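Local coordinates for DUF1955 domain-containing protein (PDB 1WY6) that is of unknown function but folds as a helical repeat protein of a hyperthermophilic archaeon, at residues Trp44-Leu49 and Ser67-Asp72; Gln75-Val80 and Asn95-Ile100; Ala134-Arg137 and Asp143-Thr146; Glu150-Lys153 and Ala159-Ala162. All blocks are in the same frame, centred on the assembly; numbering follows the deposited sequence.

Overall arrangement
All four contacts join neighbouring helices, or a helix and the loop beside it, along one helical-repeat chain. Contact 2 lies nearest the middle, its centre about 4 Å from the chain's centre, and that of contact 1 about 12 Å; both are buried, apolar and without hydrogen bonds between their segments. They touch each other, Leu71 and Asp72 meeting Leu77 and Ile100. Contacts 3 and 4 are only partly buried, their centres about 17 and 23 Å out, and share helix 141-153. Their chemistry changes with place: an aromatic face in contact 1, aliphatic packing in contact 2, an arginine laid over alanine in contact 3 and a disulfide in contact 4.

Contact 1. Residues Trp44-Leu49 and Ser67-Asp72; sequences WFICNL and SYFDLD
Ile46 of helix 44-52 sits on the ring of Phe69, and this pair is the tight part of the contact. Its CB stands over one face, 3.6 Å from the ring centroid and 17° off the normal, a CH-pi contact displaced toward the CG side of the ring. The branches of Ile46 spread from there: CG2 reaches back to Phe69 CB at 3.6 Å, while CD1 extends over the CD2-CE2 side, 4.1 Å from Phe69 CE2. Phe69 CG lies anti to its own carbonyl carbon (chi1 -54°), which sends the ring from the loop toward the helix. Phe45 joins more loosely, with Phe69 CZ at the edge of its ring, 4.2 Å from Phe45 CD2. In this helical-repeat fold the loop between helices 55-65 and 78-86 thus runs back across helix 44-52, and Val30 of helix 23-36 touches both phenylalanines. A leucine in place of Phe69 would probably leave Ile46 without the flat surface it rests on and open a gap beside Phe45 and Val30. Packing thins toward Leu71, whose CD2 reaches Ile46 CG2 at 4.2 Å. On the looser, more polar side, Asp70 is partly exposed and its backbone N donates to Asn43 OD1, while Asp72 is exposed and turns from the helix. Near Leu71, Cys47 is bonded through its sulfur to Cys74.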
# COMPACT_ATOMS: atom_id res chain seq x y z
N TRP A 44 5.87 0.78 15.32
CA TRP A 44 4.44 0.46 15.29
C TRP A 44 3.60 1.65 14.82
O TRP A 44 2.50 1.46 14.29
CB TRP A 44 3.96 0.09 16.70
CG TRP A 44 4.08 1.26 17.64
CD1 TRP A 44 5.19 1.67 18.30
CD2 TRP A 44 3.06 2.23 17.93
NE1 TRP A 44 4.94 2.84 18.98
CE2 TRP A 44 3.64 3.21 18.77
CE3 TRP A 44 1.72 2.37 17.56
CZ2 TRP A 44 2.92 4.31 19.25
CZ3 TRP A 44 1.00 3.48 18.03
CH2 TRP A 44 1.61 4.43 18.87
N PHE A 45 4.11 2.86 15.04
CA PHE A 45 3.38 4.07 14.68
C PHE A 45 2.93 4.15 13.23
O PHE A 45 1.80 4.52 12.95
CB PHE A 45 4.21 5.32 14.98
CG PHE A 45 3.51 6.61 14.63
CD1 PHE A 45 2.49 7.10 15.44
CD2 PHE A 45 3.88 7.33 13.50
CE1 PHE A 45 1.85 8.30 15.12
CE2 PHE A 45 3.25 8.52 13.19
CZ PHE A 45 2.23 9.01 14.00
N ILE A 46 3.82 3.82 12.30
CA ILE A 46 3.50 3.90 10.88
C ILE A 46 2.34 2.97 10.50
O ILE A 46 1.49 3.33 9.69
CB ILE A 46 4.74 3.60 10.01
CG1 ILE A 46 4.51 4.15 8.59
CG2 ILE A 46 5.05 2.10 9.99
CD1 ILE A 46 4.28 5.68 8.57
N CYS A 47 2.32 1.77 11.08
CA CYS A 47 1.26 0.80 10.81
C CYS A 47 -0.06 1.38 11.29
O CYS A 47 -1.09 1.28 10.63
CB CYS A 47 1.50 -0.51 11.56
SG CYS A 47 3.13 -1.30 11.34
N ASN A 48 -0.01 1.97 12.48
CA ASN A 48 -1.17 2.57 13.11
C ASN A 48 -1.71 3.72 12.24
O ASN A 48 -2.91 3.78 11.98
CB ASN A 48 -0.77 3.06 14.52
CG ASN A 48 -1.94 3.54 15.34
OD1 ASN A 48 -2.41 4.67 15.19
ND2 ASN A 48 -2.43 2.68 16.24
N LEU A 49 -0.82 4.60 11.79
CA LEU A 49 -1.26 5.72 10.94
C LEU A 49 -1.93 5.22 9.66
O LEU A 49 -3.04 5.65 9.34
CB LEU A 49 -0.08 6.61 10.55
CG LEU A 49 -0.44 7.79 9.63
CD1 LEU A 49 -1.26 8.82 10.39
CD2 LEU A 49 0.83 8.44 9.09
N SER A 67 10.88 5.69 5.16
CA SER A 67 12.21 5.11 5.34
C SER A 67 12.64 4.89 6.79
O SER A 67 13.56 4.11 7.04
CB SER A 67 13.26 5.96 4.62
OG SER A 67 13.34 7.27 5.17
N TYR A 68 12.00 5.56 7.74
CA TYR A 68 12.36 5.40 9.16
C TYR A 68 11.71 4.19 9.81
O TYR A 68 12.01 3.87 10.97
CB TYR A 68 11.97 6.64 9.97
CG TYR A 68 12.80 7.86 9.66
CD1 TYR A 68 12.46 8.71 8.63
CD2 TYR A 68 13.95 8.14 10.41
CE1 TYR A 68 13.24 9.83 8.33
CE2 TYR A 68 14.73 9.25 10.13
CZ TYR A 68 14.38 10.10 9.09
OH TYR A 68 15.14 11.21 8.81
N PHE A 69 10.82 3.51 9.09
CA PHE A 69 10.12 2.36 9.64
C PHE A 69 10.34 1.09 8.86
O PHE A 69 10.81 1.11 7.72
CB PHE A 69 8.61 2.65 9.68
CG PHE A 69 8.23 3.91 10.40
CD1 PHE A 69 7.84 3.88 11.74
CD2 PHE A 69 8.25 5.14 9.73
CE1 PHE A 69 7.48 5.05 12.40
CE2 PHE A 69 7.89 6.32 10.39
CZ PHE A 69 7.50 6.27 11.73
N ASP A 70 10.00 -0.04 9.48
CA ASP A 70 10.08 -1.34 8.83
C ASP A 70 8.63 -1.66 8.48
O ASP A 70 7.89 -2.17 9.33
CB ASP A 70 10.61 -2.41 9.77
CG ASP A 70 12.08 -2.23 10.09
OD1 ASP A 70 12.86 -2.02 9.13
OD2 ASP A 70 12.44 -2.31 11.28
N LEU A 71 8.21 -1.33 7.26
CA LEU A 71 6.84 -1.57 6.83
C LEU A 71 6.47 -3.05 6.83
O LEU A 71 5.30 -3.40 7.02
CB LEU A 71 6.62 -0.99 5.43
CG LEU A 71 6.35 0.51 5.31
CD1 LEU A 71 6.34 0.91 3.86
CD2 LEU A 71 5.03 0.86 5.95
N ASP A 72 7.47 -3.91 6.64
CA ASP A 72 7.24 -5.35 6.62
C ASP A 72 6.70 -5.85 7.95
O ASP A 72 6.18 -6.97 8.04
CB ASP A 72 8.53 -6.10 6.25
CG ASP A 72 9.61 -5.97 7.31
OD1 ASP A 72 10.04 -4.84 7.61
OD2 ASP A 72 10.03 -7.02 7.85

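Contact 2. Residues Gln75-Val80 and Asn95-Ile100; sequences QNLKSV and NKALDI
Leu77 and Ile100 meet obliquely, with a single methyl of the leucine carrying the contact. Leu77 CD1 lies 3.6 Å from Ile100 CG2 and 3.7 Å from Ile100 CD1, so it rests against two ends of the branched side chain, with Ile100 CB close behind. The isoleucine presents both ends because CG2 is anti to its backbone N while CG1 is anti to the carbonyl carbon (chi1 -69°). One helical turn earlier, Ala97 points its CB at the other segment. Val80 CG1 lies 3.8 Å from Ala97 CB, with Val80 CB equally near, and Leu77 O also approaches this methyl. Ala97 is also where the backbones come nearest, its CA 5.7 Å from that of Leu77. The contact pairs the start of helix 78-86 and the residue leading into it with helix 92-103, adjacent helices of the repeat array. Ser79 OG donates to Asn76 O at 2.8 Å, in the carbonyl plane, and Ser79 N donates to the same oxygen, tying down the chain as it enters the helix. Turned away from helix 92-103, Lys78 forms a salt bridge with Glu112 of helix 107-117, and behind helix 92-103 Leu98 packs on Ala130 and Ala134. With no hydrogen bond or charge pair between the two segments, their association here rests on the shape fit of aliphatic groups.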
# COMPACT_ATOMS: atom_id res chain seq x y z
N GLN A 75 0.92 -5.37 9.51
CA GLN A 75 0.01 -6.43 9.08
C GLN A 75 -1.18 -5.88 8.29
O GLN A 75 -1.96 -6.64 7.72
CB GLN A 75 -0.51 -7.19 10.30
CG GLN A 75 0.58 -7.65 11.25
CD GLN A 75 1.46 -8.72 10.65
OE1 GLN A 75 2.62 -8.87 11.04
NE2 GLN A 75 0.93 -9.48 9.71
N ASN A 76 -1.29 -4.56 8.25
CA ASN A 76 -2.39 -3.88 7.55
C ASN A 76 -1.96 -3.19 6.26
O ASN A 76 -2.55 -2.17 5.88
CB ASN A 76 -3.03 -2.84 8.48
CG ASN A 76 -2.04 -1.79 8.99
OD1 ASN A 76 -2.43 -0.80 9.61
ND2 ASN A 76 -0.75 -2.01 8.74
N LEU A 77 -0.95 -3.73 5.58
CA LEU A 77 -0.48 -3.12 4.35
C LEU A 77 -1.49 -3.13 3.21
O LEU A 77 -1.26 -2.55 2.16
CB LEU A 77 0.86 -3.73 3.90
CG LEU A 77 2.02 -3.41 4.86
CD1 LEU A 77 3.33 -3.68 4.14
CD2 LEU A 77 1.97 -1.95 5.31
N LYS A 78 -2.64 -3.76 3.44
CA LYS A 78 -3.67 -3.75 2.42
C LYS A 78 -4.16 -2.30 2.33
O LYS A 78 -4.69 -1.87 1.31
CB LYS A 78 -4.84 -4.66 2.81
CG LYS A 78 -5.94 -4.69 1.74
CD LYS A 78 -7.23 -5.32 2.25
CE LYS A 78 -8.34 -5.17 1.23
NZ LYS A 78 -9.63 -5.74 1.70
N SER A 79 -3.97 -1.55 3.42
CA SER A 79 -4.37 -0.14 3.48
C SER A 79 -3.60 0.69 2.45
O SER A 79 -4.13 1.67 1.89
CB SER A 79 -4.08 0.44 4.88
OG SER A 79 -4.69 -0.33 5.90
N VAL A 80 -2.35 0.33 2.20
CA VAL A 80 -1.53 1.06 1.25
C VAL A 80 -1.98 0.77 -0.18
O VAL A 80 -2.06 1.67 -1.01
CB VAL A 80 -0.03 0.71 1.42
CG1 VAL A 80 0.79 1.35 0.30
CG2 VAL A 80 0.45 1.20 2.77
N ASN A 95 3.63 -0.85 -4.65
CA ASN A 95 4.33 -2.06 -5.08
C ASN A 95 5.01 -2.76 -3.91
O ASN A 95 4.86 -3.97 -3.75
CB ASN A 95 5.35 -1.74 -6.17
CG ASN A 95 4.70 -1.32 -7.48
OD1 ASN A 95 3.60 -1.77 -7.81
ND2 ASN A 95 5.38 -0.45 -8.23
N LYS A 96 5.75 -2.01 -3.09
CA LYS A 96 6.42 -2.62 -1.95
C LYS A 96 5.40 -3.29 -1.02
O LYS A 96 5.66 -4.36 -0.50
CB LYS A 96 7.21 -1.57 -1.16
CG LYS A 96 8.43 -1.04 -1.89
CD LYS A 96 9.10 0.08 -1.10
CE LYS A 96 10.26 0.70 -1.88
NZ LYS A 96 10.91 1.79 -1.11
N ALA A 97 4.25 -2.64 -0.83
CA ALA A 97 3.17 -3.18 0.02
C ALA A 97 2.68 -4.50 -0.57
O ALA A 97 2.39 -5.45 0.16
CB ALA A 97 2.03 -2.19 0.11
N LEU A 98 2.56 -4.54 -1.89
CA LEU A 98 2.13 -5.75 -2.58
C LEU A 98 3.15 -6.87 -2.36
O LEU A 98 2.78 -7.98 -1.99
CB LEU A 98 1.99 -5.49 -4.09
CG LEU A 98 0.72 -4.78 -4.59
CD1 LEU A 98 0.89 -4.39 -6.05
CD2 LEU A 98 -0.48 -5.71 -4.41
N ASP A 99 4.43 -6.56 -2.57
CA ASP A 99 5.49 -7.55 -2.40
C ASP A 99 5.49 -8.08 -0.97
O ASP A 99 5.64 -9.28 -0.76
CB ASP A 99 6.86 -6.96 -2.74
CG ASP A 99 6.98 -6.55 -4.21
OD1 ASP A 99 6.21 -7.08 -5.04
OD2 ASP A 99 7.85 -5.72 -4.55
N ILE A 100 5.32 -7.19 -0.00
CA ILE A 100 5.28 -7.61 1.40
C ILE A 100 4.05 -8.47 1.68
O ILE A 100 4.13 -9.44 2.43
CB ILE A 100 5.31 -6.39 2.35
CG1 ILE A 100 6.69 -5.72 2.28
CG2 ILE A 100 5.01 -6.82 3.76
CD1 ILE A 100 6.74 -4.34 2.89

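Contact 3. Residues Ala134-Arg137 and Asp143-Thr146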
# COMPACT_ATOMS: atom_id res chain seq x y z
N ALA A 134 0.61 -10.17 -8.56
CA ALA A 134 0.83 -10.45 -7.14
C ALA A 134 -0.04 -11.67 -6.79
O ALA A 134 0.39 -12.57 -6.06
CB ALA A 134 0.42 -9.25 -6.30
N LEU A 135 -1.26 -11.69 -7.30
CA LEU A 135 -2.16 -12.80 -7.04
C LEU A 135 -1.58 -14.11 -7.54
O LEU A 135 -1.57 -15.12 -6.83
CB LEU A 135 -3.53 -12.55 -7.70
CG LEU A 135 -4.44 -11.56 -6.96
CD1 LEU A 135 -5.61 -11.15 -7.85
CD2 LEU A 135 -4.94 -12.19 -5.65
N ARG A 136 -1.07 -14.10 -8.77
CA ARG A 136 -0.50 -15.31 -9.34
C ARG A 136 0.62 -15.81 -8.43
O ARG A 136 0.86 -17.02 -8.33
CB ARG A 136 0.01 -15.02 -10.76
CG ARG A 136 0.15 -16.24 -11.64
CD ARG A 136 0.24 -15.83 -13.10
NE ARG A 136 -1.07 -15.51 -13.66
CZ ARG A 136 -1.27 -14.62 -14.63
NH1 ARG A 136 -2.50 -14.40 -15.08
NH2 ARG A 136 -0.26 -13.93 -15.13
N ARG A 137 1.29 -14.88 -7.73
CA ARG A 137 2.37 -15.24 -6.81
C ARG A 137 1.87 -15.94 -5.55
O ARG A 137 2.65 -16.57 -4.85
CB ARG A 137 3.18 -14.00 -6.41
CG ARG A 137 4.11 -13.45 -7.50
CD ARG A 137 4.99 -12.33 -6.94
NE ARG A 137 5.88 -12.80 -5.88
CZ ARG A 137 6.51 -12.01 -5.00
NH1 ARG A 137 6.35 -10.69 -5.06
NH2 ARG A 137 7.29 -12.54 -4.07
N ASP A 143 -8.22 -15.59 -10.56
CA ASP A 143 -8.44 -14.15 -10.47
C ASP A 143 -7.33 -13.41 -11.18
O ASP A 143 -7.56 -12.38 -11.81
CB ASP A 143 -8.51 -13.71 -9.00
CG ASP A 143 -9.74 -14.26 -8.29
OD1 ASP A 143 -10.83 -14.22 -8.89
OD2 ASP A 143 -9.61 -14.71 -7.13
N ALA A 144 -6.12 -13.95 -11.10
CA ALA A 144 -4.99 -13.32 -11.78
C ALA A 144 -5.33 -13.15 -13.26
O ALA A 144 -5.18 -12.06 -13.82
CB ALA A 144 -3.75 -14.17 -11.61
N THR A 145 -5.79 -14.24 -13.87
CA THR A 145 -6.16 -14.26 -15.29
C THR A 145 -7.31 -13.31 -15.58
O THR A 145 -7.27 -12.53 -16.53
CB THR A 145 -6.57 -15.69 -15.74
OG1 THR A 145 -5.41 -16.52 -15.80
CG2 THR A 145 -7.23 -15.65 -17.11
N THR A 146 -8.35 -13.38 -14.76
CA THR A 146 -9.51 -12.52 -14.94
C THR A 146 -9.08 -11.06 -15.05
O THR A 146 -9.62 -10.32 -15.88
CB THR A 146 -10.48 -12.68 -13.76
OG1 THR A 146 -10.92 -14.04 -13.69
CG2 THR A 146 -11.69 -11.75 -13.91
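The guanidinium of Arg136 approaches the backbone of helix 141-153 with its edge: Thr145 CA lies in its plane, and Thr145 N sits near that plane, 3.5 Å from Arg136 NH1. The carbonyl carbon of Ala144 is placed obliquely to the group. The Ala144 methyl lies beneath the arginine's chain, 3.6 Å from NE and 3.9 Å from Arg136 CB. Two torsions lay the chain over this methyl: CG stands anti to the backbone N (chi1 -158°), and a bend at chi3 (-79°) turns the end across toward Thr145. Thr145 OG1 is 3.7 Å from Arg136 NH1 and makes no hydrogen bond with it; this hydroxyl is bonded to Glu141 O within its own helix. The two segments form the close end of a helical hairpin of this helical-repeat protein, in which helix 125-137 turns through a short loop into helix 141-153. A serine in place of Arg136 would probably uncover the Ala144 methyl and leave Glu141 and Leu148, which the arginine also touches, without that neighbour. The inner side is apolar. Leu135 CB meets Ala144 CB at 4.2 Å, and Leu135 CD1 crosses to the CB of Asp143 at 4.0 Å, touching the aspartate's aliphatic carbon. Leu135 also packs on Leu147 and on Leu110 of helix 107-117, while Ala134 turns to helix 92-103 and touches Leu98 and Val102.

Contact 4. Residues Glu150-Lys153 and Ala159-Ala162; sequences EACK and ACNA
Cys152 and Cys160 are joined by a disulfide that staples the end of helix 141-153 to helix 157-164, the last helix of this helical-repeat fold. The Cys152 side chain can be followed outward. Its CB already lies against the partner, 3.7 Å from Cys160 CA and 3.1 Å from Cys160 SG. With the sulfur set anti to the backbone N (chi1 173°), Cys152 SG leads straight across to the other helix. There it bonds to Cys160 SG at 2.0 Å and lies 3.0 Å from Cys160 CB, the separation expected across a disulfide. The CB-SG-SG-CB torsion is 96°, near the right angle usual for a disulfide. Cys160 answers with a different first torsion, its sulfur anti to the carbonyl carbon (chi1 -77°), so the two halves of the bridge are not related by a twofold axis. The bridge is short enough to keep the CA atoms of the two cysteines 4.5 Å apart, the nearest backbone approach of the contact. Beside it, on the buried side, small residues are consistent with this closeness: Ala159 turns its methyl toward helix 141-153, where it also nears the Cys152 backbone N. Ala151 packs on Leu128 and Val129 of helix 125-137, and Ala159 on Leu148, so the apolar flank joins three successive helices. A covalent tie of this kind limits how far the terminal helix can move from its neighbour, consistent with a protein from a hyperthermophile. The two alanines meet methyl to methyl, Ala151 CB lying 3.7 Å from Ala159 CB.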
# COMPACT_ATOMS: atom_id res chain seq x y z
N GLU A 150 -9.03 -8.37 -18.24
CA GLU A 150 -9.61 -7.03 -18.16
C GLU A 150 -8.59 -5.97 -18.59
O GLU A 150 -8.95 -5.00 -19.25
CB GLU A 150 -10.10 -6.73 -16.74
CG GLU A 150 -10.66 -5.32 -16.58
CD GLU A 150 -11.91 -5.08 -17.42
OE1 GLU A 150 -12.23 -3.90 -17.67
OE2 GLU A 150 -12.58 -6.06 -17.82
N ALA A 151 -7.33 -6.16 -18.21
CA ALA A 151 -6.27 -5.22 -18.58
C ALA A 151 -6.07 -5.23 -20.09
O ALA A 151 -5.80 -4.20 -20.70
CB ALA A 151 -4.97 -5.59 -17.88
N CYS A 152 -6.18 -6.41 -20.69
CA CYS A 152 -6.02 -6.56 -22.13
C CYS A 152 -7.17 -5.79 -22.78
O CYS A 152 -6.98 -5.05 -23.75
CB CYS A 152 -6.07 -8.05 -22.49
SG CYS A 152 -6.10 -8.42 -24.28
N LYS A 153 -8.36 -5.94 -22.21
CA LYS A 153 -9.54 -5.24 -22.71
C LYS A 153 -9.35 -3.73 -22.64
O LYS A 153 -9.77 -3.00 -23.53
CB LYS A 153 -10.77 -5.64 -21.89
CG LYS A 153 -12.05 -4.94 -22.32
CD LYS A 153 -13.24 -5.45 -21.53
CE LYS A 153 -14.53 -4.79 -21.97
NZ LYS A 153 -15.72 -5.56 -21.49
N ALA A 159 -0.31 -7.42 -21.31
CA ALA A 159 -1.36 -8.19 -20.65
C ALA A 159 -2.04 -9.08 -21.68
O ALA A 159 -2.36 -10.25 -21.40
CB ALA A 159 -2.37 -7.26 -20.00
N CYS A 160 -2.29 -8.53 -22.87
CA CYS A 160 -2.90 -9.28 -23.95
C CYS A 160 -1.96 -10.41 -24.36
O CYS A 160 -2.38 -11.55 -24.57
CB CYS A 160 -3.18 -8.38 -25.16
SG CYS A 160 -4.62 -7.27 -25.06
N ASN A 161 -0.67 -10.11 -24.47
CA ASN A 161 0.29 -11.16 -24.84
C ASN A 161 0.36 -12.26 -23.79
O ASN A 161 0.55 -13.43 -24.13
CB ASN A 161 1.68 -10.58 -25.06
CG ASN A 161 1.84 -9.98 -26.44
OD1 ASN A 161 1.23 -8.97 -26.78
ND2 ASN A 161 2.67 -10.62 -27.27
N ALA A 162 0.18 -11.90 -22.53
CA ALA A 162 0.21 -12.89 -21.45
C ALA A 162 -1.07 -13.74 -21.49
O ALA A 162 -1.03 -14.95 -21.28
CB ALA A 162 0.34 -12.19 -20.10